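Local coordinates for inactive Zymogen C11 Protease (Parabacteroides distasonis, PDB 6MZO), which is the inactive zymogen of a clostripain-like (C11) cysteine protease that probably cleaves peptide bonds once activated, at residues A[139-151]-A[160-174]. Numbering follows the deposited sequence.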
ATOM      1  N   ASN A 139       6.164 -14.247  -0.037  1.00 67.55           N
ATOM      2  CA  ASN A 139       5.531 -12.944   0.137  1.00 65.52           C
ATOM      3  C   ASN A 139       5.067 -12.289  -1.167  1.00 64.72           C
ATOM      4  O   ASN A 139       5.872 -11.725  -1.924  1.00 59.05           O
ATOM      5  CB  ASN A 139       6.476 -11.987   0.874  1.00 66.22           C
ATOM      6  CG  ASN A 139       5.775 -10.709   1.301  1.00 67.10           C
ATOM      7  OD1 ASN A 139       4.580 -10.514   1.007  1.00 68.28           O
ATOM      8  ND2 ASN A 139       6.496  -9.837   2.008  1.00 64.43           N
ATOM      9  N   PHE A 140       3.749 -12.328  -1.385  1.00 67.07           N
ATOM     10  CA  PHE A 140       3.102 -11.794  -2.588  1.00 69.55           C
ATOM     11  C   PHE A 140       3.532 -10.357  -2.849  1.00 70.47           C
ATOM     12  O   PHE A 140       3.601  -9.911  -4.003  1.00 76.69           O
ATOM     13  CB  PHE A 140       1.566 -11.891  -2.443  1.00 66.66           C
ATOM     14  CG  PHE A 140       0.784 -11.058  -3.429  1.00 63.37           C
ATOM     15  CD1 PHE A 140       0.937 -11.238  -4.797  1.00 63.48           C
ATOM     16  CD2 PHE A 140      -0.146 -10.141  -2.980  1.00 61.70           C
ATOM     17  CE1 PHE A 140       0.209 -10.493  -5.706  1.00 64.18           C
ATOM     18  CE2 PHE A 140      -0.872  -9.357  -3.873  1.00 63.30           C
ATOM     19  CZ  PHE A 140      -0.707  -9.547  -5.256  1.00 64.03           C
ATOM     20  N   MET A 141       3.852  -9.647  -1.767  1.00 63.54           N
ATOM     21  CA  MET A 141       4.031  -8.202  -1.847  1.00 55.60           C
ATOM     22  C   MET A 141       5.478  -7.785  -1.644  1.00 49.77           C
ATOM     23  O   MET A 141       5.752  -6.605  -1.414  1.00 43.77           O
ATOM     24  CB  MET A 141       3.106  -7.484  -0.861  1.00 53.10           C
ATOM     25  CG  MET A 141       1.725  -7.315  -1.472  1.00 50.69           C
ATOM     26  SD  MET A 141       1.009  -5.846  -0.836  1.00 60.69           S
ATOM     27  CE  MET A 141      -0.664  -6.055  -1.419  1.00 55.16           C
ATOM     28  N   GLU A 142       6.377  -8.758  -1.781  1.00 50.23           N
ATOM     29  CA  GLU A 142       7.811  -8.515  -1.971  1.00 53.17           C
ATOM     30  C   GLU A 142       8.034  -7.449  -3.032  1.00 49.79           C
ATOM     31  O   GLU A 142       7.654  -7.601  -4.197  1.00 50.57           O
ATOM     32  CB  GLU A 142       8.543  -9.804  -2.374  1.00 54.44           C
ATOM     33  N   ILE A 143       8.671  -6.377  -2.612  1.00 46.66           N
ATOM     34  CA  ILE A 143       8.659  -5.162  -3.391  1.00 44.00           C
ATOM     35  C   ILE A 143       9.319  -5.329  -4.797  1.00 36.01           C
ATOM     36  O   ILE A 143       8.697  -4.992  -5.817  1.00 32.77           O
ATOM     37  CB  ILE A 143       9.283  -4.048  -2.510  1.00 40.29           C
ATOM     38  CG1 ILE A 143       9.602  -2.805  -3.322  1.00 35.84           C
ATOM     39  CG2 ILE A 143      10.486  -4.606  -1.710  1.00 45.26           C
ATOM     40  CD1 ILE A 143      10.063  -1.595  -2.423  1.00 42.01           C
ATOM     41  N   ASN A 144      10.509  -5.965  -4.901  1.00 34.70           N
ATOM     42  CA  ASN A 144      11.107  -6.003  -6.247  1.00 33.19           C
ATOM     43  C   ASN A 144      10.305  -6.820  -7.285  1.00 34.33           C
ATOM     44  O   ASN A 144      10.188  -6.382  -8.437  1.00 35.07           O
ATOM     45  CB  ASN A 144      12.527  -6.517  -6.218  1.00 34.46           C
ATOM     46  CG  ASN A 144      13.517  -5.526  -5.612  1.00 34.14           C
ATOM     47  OD1 ASN A 144      13.149  -4.509  -5.083  1.00 32.58           O
ATOM     48  ND2 ASN A 144      14.794  -5.878  -5.641  1.00 37.25           N
ATOM     49  N   ASP A 145       9.768  -7.984  -6.894  1.00 35.95           N
ATOM     50  CA  ASP A 145       9.049  -8.821  -7.863  1.00 39.97           C
ATOM     51  C   ASP A 145       7.742  -8.155  -8.226  1.00 33.99           C
ATOM     52  O   ASP A 145       7.365  -8.120  -9.415  1.00 36.11           O
ATOM     53  CB  ASP A 145       8.769 -10.208  -7.313  1.00 48.34           C
ATOM     54  CG  ASP A 145      10.011 -11.041  -7.227  1.00 59.25           C
ATOM     55  OD1 ASP A 145      10.985 -10.710  -7.949  1.00 60.16           O
ATOM     56  OD2 ASP A 145      10.014 -12.010  -6.434  1.00 66.11           O
ATOM     57  N   LEU A 146       7.063  -7.599  -7.225  1.00 35.20           N
ATOM     58  CA  LEU A 146       5.784  -6.953  -7.511  1.00 30.21           C
ATOM     59  C   LEU A 146       5.930  -5.715  -8.429  1.00 32.36           C
ATOM     60  O   LEU A 146       5.131  -5.520  -9.355  1.00 33.68           O
ATOM     61  CB  LEU A 146       5.050  -6.580  -6.214  1.00 32.19           C
ATOM     62  CG  LEU A 146       3.612  -6.028  -6.338  1.00 32.90           C
ATOM     63  CD1 LEU A 146       2.693  -7.001  -7.061  1.00 34.47           C
ATOM     64  CD2 LEU A 146       3.064  -5.696  -4.986  1.00 31.98           C
ATOM     65  N   ALA A 147       6.925  -4.878  -8.168  1.00 34.06           N
ATOM     66  CA  ALA A 147       7.113  -3.681  -8.951  1.00 31.70           C
ATOM     67  C   ALA A 147       7.534  -4.099 -10.341  1.00 33.05           C
ATOM     68  O   ALA A 147       7.119  -3.485 -11.329  1.00 35.06           O
ATOM     69  CB  ALA A 147       8.174  -2.788  -8.286  1.00 33.20           C
ATOM     70  N   SER A 148       8.374  -5.145 -10.422  1.00 33.29           N
ATOM     71  CA  SER A 148       8.774  -5.582 -11.734  1.00 35.62           C
ATOM     72  C   SER A 148       7.551  -6.068 -12.527  1.00 36.31           C
ATOM     73  O   SER A 148       7.383  -5.731 -13.705  1.00 37.28           O
ATOM     74  CB  SER A 148       9.875  -6.669 -11.636  1.00 33.08           C
ATOM     75  OG  SER A 148      10.182  -7.100 -12.936  1.00 43.90           O
ATOM     76  N   ALA A 149       6.687  -6.824 -11.864  1.00 34.12           N
ATOM     77  CA  ALA A 149       5.530  -7.424 -12.532  1.00 36.10           C
ATOM     78  C   ALA A 149       4.576  -6.337 -13.014  1.00 33.54           C
ATOM     79  O   ALA A 149       4.051  -6.455 -14.130  1.00 33.26           O
ATOM     80  CB  ALA A 149       4.819  -8.370 -11.598  1.00 36.29           C
ATOM     81  N   LEU A 150       4.418  -5.273 -12.221  1.00 34.55           N
ATOM     82  CA  LEU A 150       3.432  -4.225 -12.557  1.00 31.58           C
ATOM     83  C   LEU A 150       4.049  -3.135 -13.423  1.00 33.93           C
ATOM     84  O   LEU A 150       3.330  -2.296 -13.969  1.00 34.03           O
ATOM     85  CB  LEU A 150       2.819  -3.603 -11.272  1.00 29.17           C
ATOM     86  CG  LEU A 150       2.000  -4.546 -10.387  1.00 29.96           C
ATOM     87  CD1 LEU A 150       1.301  -3.765  -9.204  1.00 28.23           C
ATOM     88  CD2 LEU A 150       0.976  -5.244 -11.308  1.00 32.78           C
ATOM     89  N   SER A 151       5.366  -3.187 -13.654  1.00 39.16           N
ATOM     90  CA  SER A 151       5.991  -2.090 -14.392  1.00 40.63           C
ATOM     91  C   SER A 151       5.477  -1.954 -15.844  1.00 40.81           C
ATOM     92  O   SER A 151       5.569  -0.860 -16.399  1.00 46.02           O
ATOM     93  CB  SER A 151       7.522  -2.226 -14.396  1.00 42.52           C
ATOM     94  OG  SER A 151       7.887  -3.301 -15.236  1.00 43.11           O
ATOM     95  N   PHE A 160      -2.978   0.224  -1.766  1.00 17.11           N
ATOM     96  CA  PHE A 160      -2.468  -0.954  -1.023  1.00 19.57           C
ATOM     97  C   PHE A 160      -3.263  -1.124   0.252  1.00 20.07           C
ATOM     98  O   PHE A 160      -3.064  -0.370   1.218  1.00 20.28           O
ATOM     99  CB  PHE A 160      -0.983  -0.755  -0.693  1.00 19.29           C
ATOM    100  CG  PHE A 160      -0.060  -0.867  -1.877  1.00 18.59           C
ATOM    101  CD1 PHE A 160       0.169  -2.104  -2.472  1.00 23.58           C
ATOM    102  CD2 PHE A 160       0.609   0.265  -2.356  1.00 21.47           C
ATOM    103  CE1 PHE A 160       1.030  -2.220  -3.537  1.00 25.35           C
ATOM    104  CE2 PHE A 160       1.511   0.131  -3.454  1.00 24.27           C
ATOM    105  CZ  PHE A 160       1.696  -1.114  -4.008  1.00 24.46           C
ATOM    106  N   ASP A 161      -4.170  -2.083   0.282  1.00 18.06           N
ATOM    107  CA  ASP A 161      -4.893  -2.369   1.508  1.00 21.34           C
ATOM    108  C   ASP A 161      -4.091  -3.447   2.207  1.00 21.38           C
ATOM    109  O   ASP A 161      -4.359  -4.641   2.097  1.00 23.05           O
ATOM    110  CB  ASP A 161      -6.379  -2.769   1.172  1.00 20.76           C
ATOM    111  CG  ASP A 161      -7.238  -2.823   2.435  1.00 25.45           C
ATOM    112  OD1 ASP A 161      -6.699  -2.968   3.570  1.00 24.80           O
ATOM    113  OD2 ASP A 161      -8.451  -2.858   2.317  1.00 24.05           O
ATOM    114  N   ALA A 162      -3.052  -2.975   2.932  1.00 19.49           N
ATOM    115  CA  ALA A 162      -1.957  -3.848   3.370  1.00 21.12           C
ATOM    116  C   ALA A 162      -1.184  -3.057   4.424  1.00 22.14           C
ATOM    117  O   ALA A 162      -1.381  -1.858   4.551  1.00 24.68           O
ATOM    118  CB  ALA A 162      -1.024  -4.227   2.187  1.00 28.15           C
ATOM    119  N   CYS A 163      -0.387  -3.777   5.183  1.00 25.10           N
ATOM    120  CA  CYS A 163       0.454  -3.057   6.136  1.00 25.43           C
ATOM    121  C   CYS A 163       1.723  -2.496   5.542  1.00 26.58           C
ATOM    122  O   CYS A 163       2.423  -3.126   4.729  1.00 25.31           O
ATOM    123  CB  CYS A 163       0.831  -3.972   7.318  1.00 26.99           C
ATOM    124  SG  CYS A 163      -0.610  -4.690   8.146  1.00 35.96           S
ATOM    125  N   TYR A 164       2.073  -1.310   6.076  1.00 25.20           N
ATOM    126  CA  TYR A 164       3.378  -0.671   5.926  1.00 22.68           C
ATOM    127  C   TYR A 164       3.740  -0.258   4.512  1.00 24.04           C
ATOM    128  O   TYR A 164       4.913  -0.033   4.225  1.00 24.57           O
ATOM    129  CB  TYR A 164       4.474  -1.577   6.491  1.00 24.43           C
ATOM    130  CG  TYR A 164       4.260  -1.964   7.928  1.00 25.74           C
ATOM    131  CD1 TYR A 164       4.112  -0.976   8.928  1.00 24.04           C
ATOM    132  CD2 TYR A 164       4.169  -3.283   8.298  1.00 25.53           C
ATOM    133  CE1 TYR A 164       3.954  -1.353  10.229  1.00 24.31           C
ATOM    134  CE2 TYR A 164       4.018  -3.682   9.633  1.00 27.96           C
ATOM    135  CZ  TYR A 164       3.891  -2.700  10.611  1.00 27.27           C
ATOM    136  OH  TYR A 164       3.732  -3.046  11.923  1.00 30.81           O
ATOM    137  N   MET A 165       2.754  -0.101   3.634  1.00 21.36           N
ATOM    138  CA  MET A 165       3.145   0.117   2.253  1.00 19.44           C
ATOM    139  C   MET A 165       3.445   1.526   1.939  1.00 22.03           C
ATOM    140  O   MET A 165       4.047   1.827   0.916  1.00 22.19           O
ATOM    141  CB  MET A 165       2.046  -0.421   1.256  1.00 19.54           C
ATOM    142  CG  MET A 165       1.886  -1.930   1.362  1.00 19.85           C
ATOM    143  SD  MET A 165       3.358  -2.925   0.998  1.00 24.24           S
ATOM    144  CE  MET A 165       3.336  -2.823  -0.830  1.00 24.41           C
ATOM    145  N   SER A 166       2.974   2.471   2.766  1.00 19.52           N
ATOM    146  CA  SER A 166       3.377   3.876   2.555  1.00 19.50           C
ATOM    147  C   SER A 166       4.748   4.079   3.129  1.00 21.00           C
ATOM    148  O   SER A 166       4.896   4.527   4.296  1.00 19.77           O
ATOM    149  CB  SER A 166       2.410   4.865   3.267  1.00 20.25           C
ATOM    150  OG  SER A 166       1.188   4.903   2.531  1.00 22.01           O
ATOM    151  N   CYS A 167       5.759   3.787   2.349  1.00 21.56           N
ATOM    152  CA  CYS A 167       7.138   4.071   2.694  1.00 22.66           C
ATOM    153  C   CYS A 167       7.842   4.514   1.451  1.00 22.80           C
ATOM    154  O   CYS A 167       7.347   4.289   0.356  1.00 24.22           O
ATOM    155  CB  CYS A 167       7.842   2.860   3.255  1.00 25.46           C
ATOM    156  SG  CYS A 167       7.860   1.451   2.075  1.00 28.15           S
ATOM    157  N   ALA A 168       8.936   5.204   1.621  1.00 20.74           N
ATOM    158  CA  ALA A 168       9.626   5.759   0.483  1.00 22.46           C
ATOM    159  C   ALA A 168       9.973   4.681  -0.480  1.00 22.49           C
ATOM    160  O   ALA A 168       9.937   4.881  -1.715  1.00 22.66           O
ATOM    161  CB  ALA A 168      10.866   6.489   0.897  1.00 23.58           C
ATOM    162  N   GLU A 169      10.422   3.547   0.053  1.00 20.54           N
ATOM    163  CA  GLU A 169      10.920   2.513  -0.817  1.00 21.36           C
ATOM    164  C   GLU A 169       9.874   1.970  -1.779  1.00 24.53           C
ATOM    165  O   GLU A 169      10.189   1.693  -2.963  1.00 24.99           O
ATOM    166  CB  GLU A 169      11.460   1.343  -0.004  1.00 21.97           C
ATOM    167  CG  GLU A 169      12.674   1.670   0.930  1.00 22.60           C
ATOM    168  CD  GLU A 169      12.242   2.204   2.318  1.00 22.24           C
ATOM    169  OE1 GLU A 169      11.091   2.592   2.505  1.00 23.24           O
ATOM    170  OE2 GLU A 169      13.140   2.226   3.170  1.00 23.10           O
ATOM    171  N   VAL A 170       8.677   1.793  -1.254  1.00 21.54           N
ATOM    172  CA  VAL A 170       7.537   1.358  -2.101  1.00 22.32           C
ATOM    173  C   VAL A 170       7.068   2.456  -3.021  1.00 23.07           C
ATOM    174  O   VAL A 170       6.791   2.242  -4.253  1.00 23.95           O
ATOM    175  CB  VAL A 170       6.355   0.838  -1.186  1.00 22.14           C
ATOM    176  CG1 VAL A 170       5.021   0.736  -1.984  1.00 22.62           C
ATOM    177  CG2 VAL A 170       6.771  -0.444  -0.487  1.00 26.32           C
ATOM    178  N   ALA A 171       6.872   3.664  -2.476  1.00 22.11           N
ATOM    179  CA  ALA A 171       6.400   4.731  -3.379  1.00 22.58           C
ATOM    180  C   ALA A 171       7.417   4.911  -4.545  1.00 25.44           C
ATOM    181  O   ALA A 171       7.028   5.178  -5.742  1.00 25.61           O
ATOM    182  CB  ALA A 171       6.239   6.034  -2.600  1.00 22.32           C
ATOM    183  N   TYR A 172       8.705   4.750  -4.242  1.00 22.65           N
ATOM    184  CA  TYR A 172       9.698   4.934  -5.284  1.00 25.42           C
ATOM    185  C   TYR A 172       9.630   3.779  -6.289  1.00 27.90           C
ATOM    186  O   TYR A 172       9.676   3.991  -7.541  1.00 27.58           O
ATOM    187  CB  TYR A 172      11.109   5.008  -4.685  1.00 25.96           C
ATOM    188  CG  TYR A 172      12.173   5.408  -5.662  1.00 24.54           C
ATOM    189  CD1 TYR A 172      12.203   6.696  -6.181  1.00 25.29           C
ATOM    190  CD2 TYR A 172      13.215   4.555  -5.965  1.00 26.40           C
ATOM    191  CE1 TYR A 172      13.255   7.091  -7.027  1.00 24.67           C
ATOM    192  CE2 TYR A 172      14.292   4.925  -6.876  1.00 27.58           C
ATOM    193  CZ  TYR A 172      14.269   6.231  -7.338  1.00 27.23           C
ATOM    194  OH  TYR A 172      15.289   6.561  -8.161  1.00 31.93           O
ATOM    195  N   ALA A 173       9.505   2.566  -5.767  1.00 24.60           N
ATOM    196  CA  ALA A 173       9.531   1.363  -6.669  1.00 24.56           C
ATOM    197  C   ALA A 173       8.366   1.382  -7.651  1.00 24.88           C
ATOM    198  O   ALA A 173       8.539   0.862  -8.795  1.00 25.00           O
ATOM    199  CB  ALA A 173       9.480   0.070  -5.861  1.00 25.48           C
ATOM    200  N   PHE A 174       7.230   1.893  -7.206  1.00 22.50           N
ATOM    201  CA  PHE A 174       6.026   1.870  -8.070  1.00 22.25           C
ATOM    202  C   PHE A 174       5.784   3.155  -8.809  1.00 24.76           C
ATOM    203  O   PHE A 174       4.707   3.306  -9.421  1.00 26.46           O
ATOM    204  CB  PHE A 174       4.764   1.480  -7.257  1.00 21.74           C
ATOM    205  CG  PHE A 174       4.813   0.033  -6.796  1.00 23.25           C
ATOM    206  CD1 PHE A 174       5.462  -0.315  -5.588  1.00 22.07           C
ATOM    207  CD2 PHE A 174       4.296  -0.972  -7.580  1.00 26.17           C
ATOM    208  CE1 PHE A 174       5.571  -1.632  -5.184  1.00 25.40           C
ATOM    209  CE2 PHE A 174       4.399  -2.302  -7.199  1.00 25.95           C
ATOM    210  CZ  PHE A 174       5.060  -2.640  -5.994  1.00 24.92           C
TER
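Phe174, the first residue past helix 168-173, carries CG anti to its carbonyl carbon (chi1 -68°), which lays the ring against Ala147 of helix 143-150. Ile143 reaches helix 168-173 by an extended chain: CG1 is anti to the backbone N (chi1 167°) and CD1 continues straight on, ending 3.3 Å from Glu169 O and 4.0 Å from Val170 CG2. The extended CG1-CD1 arm of a beta-branched isoleucine suits this place, since it spans the distance between two nearly parallel helices, their axes 10.4 Å apart and inclined by 22°. One turn on, the Ala147 methyl packs 4.0 Å from Ala173 CB; with small residues on both helices the backbones can come close. The Ala147 methyl also sits over one face of the Phe174 ring in a CH-pi contact, 4.0 Å from the centroid, while Phe160 CZ lies over the centre of the opposite face. Leu146 CG takes the rim, 3.7 Å from Phe174 CZ, its side chain crossing the ring at about a right angle, and Leu150 CD1 adds an oblique touch. The flat ring is thus gripped between the Ala147 methyl and another aromatic ring, with leucine carbons toward its rim. At the other end, flexible, polarisable Met141 lays its sulfur against both Ala162 CB and Met165 CE, with SD 3.8 Å from that CE, and makes an oblique Met-aromatic contact with Phe160. No hydrogen bond joins the segments; apolar contact dominates. Leu146 and Leu150 also touch helix 90-103, and Met141 rests on strand 109-115. Helices 143-150 and 168-173 pack side by side on the central sheet, in two successive beta-alpha-beta crossovers (109-115 to 155-162, then on to 178-183) of the alpha/beta fold expected of clan CD peptidases.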